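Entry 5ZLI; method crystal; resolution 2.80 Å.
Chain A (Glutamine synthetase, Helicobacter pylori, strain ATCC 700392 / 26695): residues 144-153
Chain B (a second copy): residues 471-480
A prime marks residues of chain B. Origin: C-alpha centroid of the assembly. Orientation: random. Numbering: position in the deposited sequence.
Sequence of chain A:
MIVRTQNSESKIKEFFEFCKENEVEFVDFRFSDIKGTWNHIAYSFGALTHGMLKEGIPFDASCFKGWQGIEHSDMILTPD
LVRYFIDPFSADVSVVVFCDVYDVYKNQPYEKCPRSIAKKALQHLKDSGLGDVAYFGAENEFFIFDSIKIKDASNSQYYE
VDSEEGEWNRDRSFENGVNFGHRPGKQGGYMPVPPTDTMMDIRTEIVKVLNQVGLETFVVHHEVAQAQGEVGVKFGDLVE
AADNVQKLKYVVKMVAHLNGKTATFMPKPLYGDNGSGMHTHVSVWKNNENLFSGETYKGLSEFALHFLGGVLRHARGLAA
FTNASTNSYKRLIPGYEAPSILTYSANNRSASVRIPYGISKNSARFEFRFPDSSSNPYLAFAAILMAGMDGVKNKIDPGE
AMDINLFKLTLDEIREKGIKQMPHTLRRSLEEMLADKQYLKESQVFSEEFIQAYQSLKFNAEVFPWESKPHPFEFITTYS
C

Chain A (144-153) IFDSIKIKDA
Chain B (471-480) HPFEFITTYS

At the centre, Ile150 (chi1 m, chi2 t) brings CG2 to 3.7 Å from CG1 of Ile476′ (m, t) and 3.6 Å from O of Pro472′, with its CD1 4.0 Å from CB of Phe475′. Ile148 (t, p) continues this surface: its CD1 lies 3.7 Å from CD2 of Phe475′ (chi1 -73°), and its CG1 methylene sits against the pi face of the Tyr479′ ring, 4.2 Å from the centroid and 22° off the normal, a CH-pi contact. With nothing polar to offer, both branched isoleucine side chains meet the helix through van der Waals contact.

Their strand (147-153) belongs to one glutamine synthetase subunit, the short helix (472-478) to a second copy; the axes are 8.1 Å apart at closest approach, their N-to-C directions 109° apart. No hydrogen bond joins the stretches; 436 Å² of surface, both sides summed, is buried, mostly by apolar side chains. The extended strand (Ile148 phi/psi -138/129, Ile150 -132/153) alternates its side chains, so Ile148, Ile150 and Asp152 point toward the helix while Ser147 and Lys151 point away. In register, Ile150 CA lies 6.5 Å from Pro472′ CA, and Asp152 CA lies 6.9 Å from Phe473′ CA.

Tyr479′ (chi1 t, chi2 89°), further along the chain, reaches back along the strand, its CE1 4.4 Å from CD2 of Phe145 (chi1 m), on the preceding strand segment 144-145; Asp146 (phi/psi -85/-36) interrupts the two. The Tyr479′ hydroxyl is hydrogen-bonded elsewhere in the structure.

Toward the other end, Asp152 (chi1 t) rests CB 3.5 Å from CD1 of Ile476′.

The helix start is secured within its own chain: ND1 of His471′ (chi1 t) caps it by accepting from N of Phe473′ (chi1 t) at 2.9 Å, and OE1 of Glu474′ (m, t) accepts from N of His471′ at 3.1 Å, so side chains accept from both amides there.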

ATOM      1  N   ILE A 144       5.306  -2.077 -34.560  1.00 23.40           N
ATOM      2  CA  ILE A 144       4.449  -1.277 -33.717  1.00 20.61           C
ATOM      3  C   ILE A 144       4.484  -1.867 -32.319  1.00 21.18           C
ATOM      4  O   ILE A 144       3.948  -2.953 -32.077  1.00 26.68           O
ATOM      5  CB  ILE A 144       3.025  -1.211 -34.266  1.00 14.85           C
ATOM      6  CG1 ILE A 144       3.087  -0.461 -35.595  1.00 20.42           C
ATOM      7  CG2 ILE A 144       2.122  -0.599 -33.250  1.00 18.70           C
ATOM      8  CD1 ILE A 144       1.780   0.022 -36.159  1.00 21.06           C
ATOM      9  N   PHE A 145       5.156  -1.179 -31.413  1.00 22.53           N
ATOM     10  CA  PHE A 145       5.228  -1.546 -30.006  1.00 26.01           C
ATOM     11  C   PHE A 145       4.270  -0.663 -29.217  1.00 30.37           C
ATOM     12  O   PHE A 145       3.838   0.387 -29.699  1.00 35.73           O
ATOM     13  CB  PHE A 145       6.645  -1.375 -29.485  1.00 27.15           C
ATOM     14  CG  PHE A 145       7.634  -2.246 -30.175  1.00 25.41           C
ATOM     15  CD1 PHE A 145       7.414  -3.599 -30.301  1.00 24.06           C
ATOM     16  CD2 PHE A 145       8.790  -1.714 -30.684  1.00 23.75           C
ATOM     17  CE1 PHE A 145       8.321  -4.383 -30.933  1.00 24.44           C
ATOM     18  CE2 PHE A 145       9.701  -2.502 -31.323  1.00 20.58           C
ATOM     19  CZ  PHE A 145       9.476  -3.823 -31.448  1.00 22.26           C
ATOM     20  N   ASP A 146       3.954  -1.074 -27.988  1.00 31.62           N
ATOM     21  CA  ASP A 146       3.146  -0.204 -27.131  1.00 30.82           C
ATOM     22  C   ASP A 146       4.020   0.804 -26.397  1.00 28.79           C
ATOM     23  O   ASP A 146       3.600   1.931 -26.143  1.00 34.93           O
ATOM     24  CB  ASP A 146       2.376  -0.998 -26.066  1.00 33.67           C
ATOM     25  CG  ASP A 146       1.532  -2.126 -26.633  1.00 41.87           C
ATOM     26  OD1 ASP A 146       0.979  -2.019 -27.750  1.00 38.69           O
ATOM     27  OD2 ASP A 146       1.440  -3.150 -25.918  1.00 45.90           O
ATOM     28  N   SER A 147       5.217   0.385 -26.006  1.00 39.34           N
ATOM     29  CA  SER A 147       6.058   1.140 -25.098  1.00 35.97           C
ATOM     30  C   SER A 147       7.523   0.855 -25.397  1.00 37.42           C
ATOM     31  O   SER A 147       7.898  -0.283 -25.696  1.00 39.83           O
ATOM     32  CB  SER A 147       5.739   0.723 -23.665  1.00 33.86           C
ATOM     33  OG  SER A 147       6.546   1.404 -22.763  1.00 41.54           O
ATOM     34  N   ILE A 148       8.364   1.865 -25.221  1.00 34.32           N
ATOM     35  CA  ILE A 148       9.799   1.683 -25.380  1.00 34.75           C
ATOM     36  C   ILE A 148      10.495   2.427 -24.251  1.00 30.59           C
ATOM     37  O   ILE A 148      10.189   3.593 -24.000  1.00 24.83           O
ATOM     38  CB  ILE A 148      10.261   2.162 -26.775  1.00 30.08           C
ATOM     39  CG1 ILE A 148      11.782   2.354 -26.861  1.00 26.82           C
ATOM     40  CG2 ILE A 148       9.499   3.381 -27.189  1.00 32.67           C
ATOM     41  CD1 ILE A 148      12.565   1.104 -26.672  1.00 24.97           C
ATOM     42  N   LYS A 149      11.403   1.745 -23.548  1.00 26.66           N
ATOM     43  CA  LYS A 149      12.112   2.359 -22.438  1.00 26.58           C
ATOM     44  C   LYS A 149      13.608   2.152 -22.565  1.00 28.78           C
ATOM     45  O   LYS A 149      14.071   1.044 -22.843  1.00 27.71           O
ATOM     46  CB  LYS A 149      11.604   1.863 -21.099  1.00 25.67           C
ATOM     47  CG  LYS A 149      10.156   2.246 -20.939  1.00 34.55           C
ATOM     48  CD  LYS A 149       9.802   2.471 -19.515  1.00 41.00           C
ATOM     49  CE  LYS A 149       8.355   2.244 -19.252  1.00 42.43           C
ATOM     50  NZ  LYS A 149       7.958   0.967 -19.871  1.00 45.28           N
ATOM     51  N   ILE A 150      14.360   3.240 -22.377  1.00 31.00           N
ATOM     52  CA  ILE A 150      15.798   3.259 -22.601  1.00 29.99           C
ATOM     53  C   ILE A 150      16.516   3.896 -21.426  1.00 32.46           C
ATOM     54  O   ILE A 150      15.973   4.755 -20.724  1.00 34.44           O
ATOM     55  CB  ILE A 150      16.194   4.010 -23.885  1.00 33.82           C
ATOM     56  CG1 ILE A 150      15.238   3.687 -25.040  1.00 27.92           C
ATOM     57  CG2 ILE A 150      17.648   3.658 -24.264  1.00 32.55           C
ATOM     58  CD1 ILE A 150      15.312   4.657 -26.150  1.00 23.24           C
ATOM     59  N   LYS A 151      17.770   3.479 -21.240  1.00 36.11           N
ATOM     60  CA  LYS A 151      18.649   4.013 -20.203  1.00 36.45           C
ATOM     61  C   LYS A 151      20.075   4.007 -20.723  1.00 35.12           C
ATOM     62  O   LYS A 151      20.626   2.942 -21.030  1.00 32.25           O
ATOM     63  CB  LYS A 151      18.549   3.197 -18.920  1.00 38.10           C
ATOM     64  CG  LYS A 151      19.342   3.786 -17.778  1.00 42.38           C
ATOM     65  CD  LYS A 151      18.656   5.046 -17.260  1.00 47.55           C
ATOM     66  CE  LYS A 151      19.365   5.564 -16.034  1.00 50.62           C
ATOM     67  NZ  LYS A 151      19.446   4.448 -15.023  1.00 55.90           N
ATOM     68  N   ASP A 152      20.668   5.202 -20.766  1.00 44.24           N
ATOM     69  CA  ASP A 152      22.043   5.448 -21.189  1.00 41.11           C
ATOM     70  C   ASP A 152      22.734   6.161 -20.038  1.00 37.97           C
ATOM     71  O   ASP A 152      22.417   7.317 -19.745  1.00 40.86           O
ATOM     72  CB  ASP A 152      22.032   6.294 -22.462  1.00 41.99           C
ATOM     73  CG  ASP A 152      23.401   6.432 -23.114  1.00 57.59           C
ATOM     74  OD1 ASP A 152      24.423   6.018 -22.513  1.00 58.42           O
ATOM     75  OD2 ASP A 152      23.441   6.954 -24.256  1.00 55.50           O
ATOM     76  N   ALA A 153      23.650   5.469 -19.366  1.00 34.95           N
ATOM     77  CA  ALA A 153      24.270   6.049 -18.189  1.00 29.55           C
ATOM     78  C   ALA A 153      25.550   5.307 -17.839  1.00 32.46           C
ATOM     79  O   ALA A 153      25.802   4.192 -18.305  1.00 30.68           O
ATOM     80  CB  ALA A 153      23.304   6.036 -17.004  1.00 28.68           C
TER
ATOM     81  N   HIS B 471      21.789  -3.423 -28.937  1.00 29.15           N
ATOM     82  CA  HIS B 471      22.369  -2.601 -27.908  1.00 33.41           C
ATOM     83  C   HIS B 471      21.465  -1.401 -27.647  1.00 32.92           C
ATOM     84  O   HIS B 471      21.034  -0.730 -28.594  1.00 33.79           O
ATOM     85  CB  HIS B 471      23.770  -2.138 -28.334  1.00 34.42           C
ATOM     86  CG  HIS B 471      24.547  -1.453 -27.249  1.00 33.59           C
ATOM     87  ND1 HIS B 471      24.151  -0.254 -26.690  1.00 35.01           N
ATOM     88  CD2 HIS B 471      25.725  -1.771 -26.660  1.00 29.12           C
ATOM     89  CE1 HIS B 471      25.039   0.119 -25.784  1.00 36.72           C
ATOM     90  NE2 HIS B 471      26.007  -0.781 -25.751  1.00 30.82           N
ATOM     91  N   PRO B 472      21.187  -1.097 -26.402  1.00 32.24           N
ATOM     92  CA  PRO B 472      20.296   0.026 -26.063  1.00 33.22           C
ATOM     93  C   PRO B 472      20.651   1.375 -26.676  1.00 29.77           C
ATOM     94  O   PRO B 472      19.789   2.236 -26.779  1.00 29.74           O
ATOM     95  CB  PRO B 472      20.422   0.105 -24.536  1.00 37.19           C
ATOM     96  CG  PRO B 472      21.659  -0.699 -24.210  1.00 32.96           C
ATOM     97  CD  PRO B 472      21.721  -1.767 -25.212  1.00 29.25           C
ATOM     98  N   PHE B 473      21.895   1.604 -27.076  1.00 34.81           N
ATOM     99  CA  PHE B 473      22.169   2.917 -27.632  1.00 33.23           C
ATOM    100  C   PHE B 473      21.650   3.010 -29.059  1.00 36.89           C
ATOM    101  O   PHE B 473      21.253   4.090 -29.518  1.00 39.02           O
ATOM    102  CB  PHE B 473      23.661   3.218 -27.595  1.00 32.10           C
ATOM    103  CG  PHE B 473      23.969   4.664 -27.836  1.00 38.91           C
ATOM    104  CD1 PHE B 473      24.460   5.094 -29.054  1.00 35.12           C
ATOM    105  CD2 PHE B 473      23.699   5.612 -26.851  1.00 40.74           C
ATOM    106  CE1 PHE B 473      24.717   6.454 -29.272  1.00 39.19           C
ATOM    107  CE2 PHE B 473      23.961   6.957 -27.062  1.00 41.28           C
ATOM    108  CZ  PHE B 473      24.470   7.383 -28.276  1.00 41.71           C
ATOM    109  N   GLU B 474      21.596   1.877 -29.753  1.00 33.18           N
ATOM    110  CA  GLU B 474      20.993   1.865 -31.073  1.00 30.65           C
ATOM    111  C   GLU B 474      19.536   2.312 -30.998  1.00 35.62           C
ATOM    112  O   GLU B 474      18.968   2.812 -31.986  1.00 29.62           O
ATOM    113  CB  GLU B 474      21.119   0.465 -31.671  1.00 27.45           C
ATOM    114  CG  GLU B 474      22.542  -0.050 -31.665  1.00 26.90           C
ATOM    115  CD  GLU B 474      22.699  -1.506 -32.145  1.00 31.24           C
ATOM    116  OE1 GLU B 474      21.824  -2.377 -31.905  1.00 28.88           O
ATOM    117  OE2 GLU B 474      23.745  -1.787 -32.759  1.00 37.68           O
ATOM    118  N   PHE B 475      18.923   2.132 -29.834  1.00 32.24           N
ATOM    119  CA  PHE B 475      17.565   2.603 -29.648  1.00 30.59           C
ATOM    120  C   PHE B 475      17.505   4.113 -29.510  1.00 29.85           C
ATOM    121  O   PHE B 475      16.546   4.734 -29.956  1.00 36.35           O
ATOM    122  CB  PHE B 475      16.962   1.885 -28.452  1.00 28.55           C
ATOM    123  CG  PHE B 475      16.636   0.455 -28.738  1.00 24.75           C
ATOM    124  CD1 PHE B 475      17.621  -0.494 -28.837  1.00 25.36           C
ATOM    125  CD2 PHE B 475      15.328   0.062 -28.892  1.00 26.24           C
ATOM    126  CE1 PHE B 475      17.318  -1.792 -29.118  1.00 23.94           C
ATOM    127  CE2 PHE B 475      15.021  -1.251 -29.167  1.00 31.91           C
ATOM    128  CZ  PHE B 475      16.025  -2.178 -29.285  1.00 25.07           C
ATOM    129  N   ILE B 476      18.531   4.733 -28.952  1.00 34.28           N
ATOM    130  CA  ILE B 476      18.562   6.187 -28.932  1.00 38.39           C
ATOM    131  C   ILE B 476      18.856   6.721 -30.326  1.00 39.93           C
ATOM    132  O   ILE B 476      18.329   7.766 -30.738  1.00 36.22           O
ATOM    133  CB  ILE B 476      19.582   6.661 -27.876  1.00 38.90           C
ATOM    134  CG1 ILE B 476      19.096   6.218 -26.503  1.00 36.41           C
ATOM    135  CG2 ILE B 476      19.759   8.166 -27.855  1.00 28.24           C
ATOM    136  CD1 ILE B 476      20.140   6.248 -25.453  1.00 40.90           C
ATOM    137  N   THR B 477      19.684   6.001 -31.086  1.00 37.69           N
ATOM    138  CA  THR B 477      20.169   6.524 -32.355  1.00 34.85           C
ATOM    139  C   THR B 477      19.166   6.312 -33.467  1.00 34.42           C
ATOM    140  O   THR B 477      18.899   7.215 -34.264  1.00 33.52           O
ATOM    141  CB  THR B 477      21.467   5.826 -32.736  1.00 34.89           C
ATOM    142  OG1 THR B 477      22.467   6.089 -31.752  1.00 35.86           O
ATOM    143  CG2 THR B 477      21.925   6.377 -34.074  1.00 40.66           C
ATOM    144  N   THR B 478      18.683   5.078 -33.567  1.00 35.85           N
ATOM    145  CA  THR B 478      18.036   4.551 -34.746  1.00 33.28           C
ATOM    146  C   THR B 478      16.533   4.351 -34.574  1.00 32.79           C
ATOM    147  O   THR B 478      15.810   4.313 -35.572  1.00 37.39           O
ATOM    148  CB  THR B 478      18.683   3.201 -35.109  1.00 31.77           C
ATOM    149  OG1 THR B 478      20.105   3.288 -34.895  1.00 31.93           O
ATOM    150  CG2 THR B 478      18.407   2.861 -36.551  1.00 22.66           C
ATOM    151  N   TYR B 479      16.048   4.225 -33.340  1.00 31.35           N
ATOM    152  CA  TYR B 479      14.629   3.986 -33.113  1.00 30.74           C
ATOM    153  C   TYR B 479      13.742   4.973 -33.848  1.00 28.54           C
ATOM    154  O   TYR B 479      12.679   4.582 -34.333  1.00 24.17           O
ATOM    155  CB  TYR B 479      14.306   4.044 -31.637  1.00 26.42           C
ATOM    156  CG  TYR B 479      12.898   3.621 -31.307  1.00 27.64           C
ATOM    157  CD1 TYR B 479      12.603   2.290 -31.054  1.00 27.04           C
ATOM    158  CD2 TYR B 479      11.866   4.551 -31.234  1.00 25.40           C
ATOM    159  CE1 TYR B 479      11.343   1.898 -30.735  1.00 26.67           C
ATOM    160  CE2 TYR B 479      10.600   4.165 -30.914  1.00 28.66           C
ATOM    161  CZ  TYR B 479      10.340   2.824 -30.667  1.00 31.60           C
ATOM    162  OH  TYR B 479       9.070   2.384 -30.350  1.00 30.01           O
ATOM    163  N   SER B 480      14.163   6.261 -33.939  1.00 29.42           N
ATOM    164  CA  SER B 480      13.334   7.289 -34.570  1.00 26.77           C
ATOM    165  C   SER B 480      13.384   7.277 -36.087  1.00 37.38           C
ATOM    166  O   SER B 480      12.538   7.935 -36.701  1.00 28.39           O
ATOM    167  CB  SER B 480      13.731   8.711 -34.140  1.00 34.02           C
ATOM    168  OG  SER B 480      13.390   9.051 -32.793  1.00 45.20           O
TER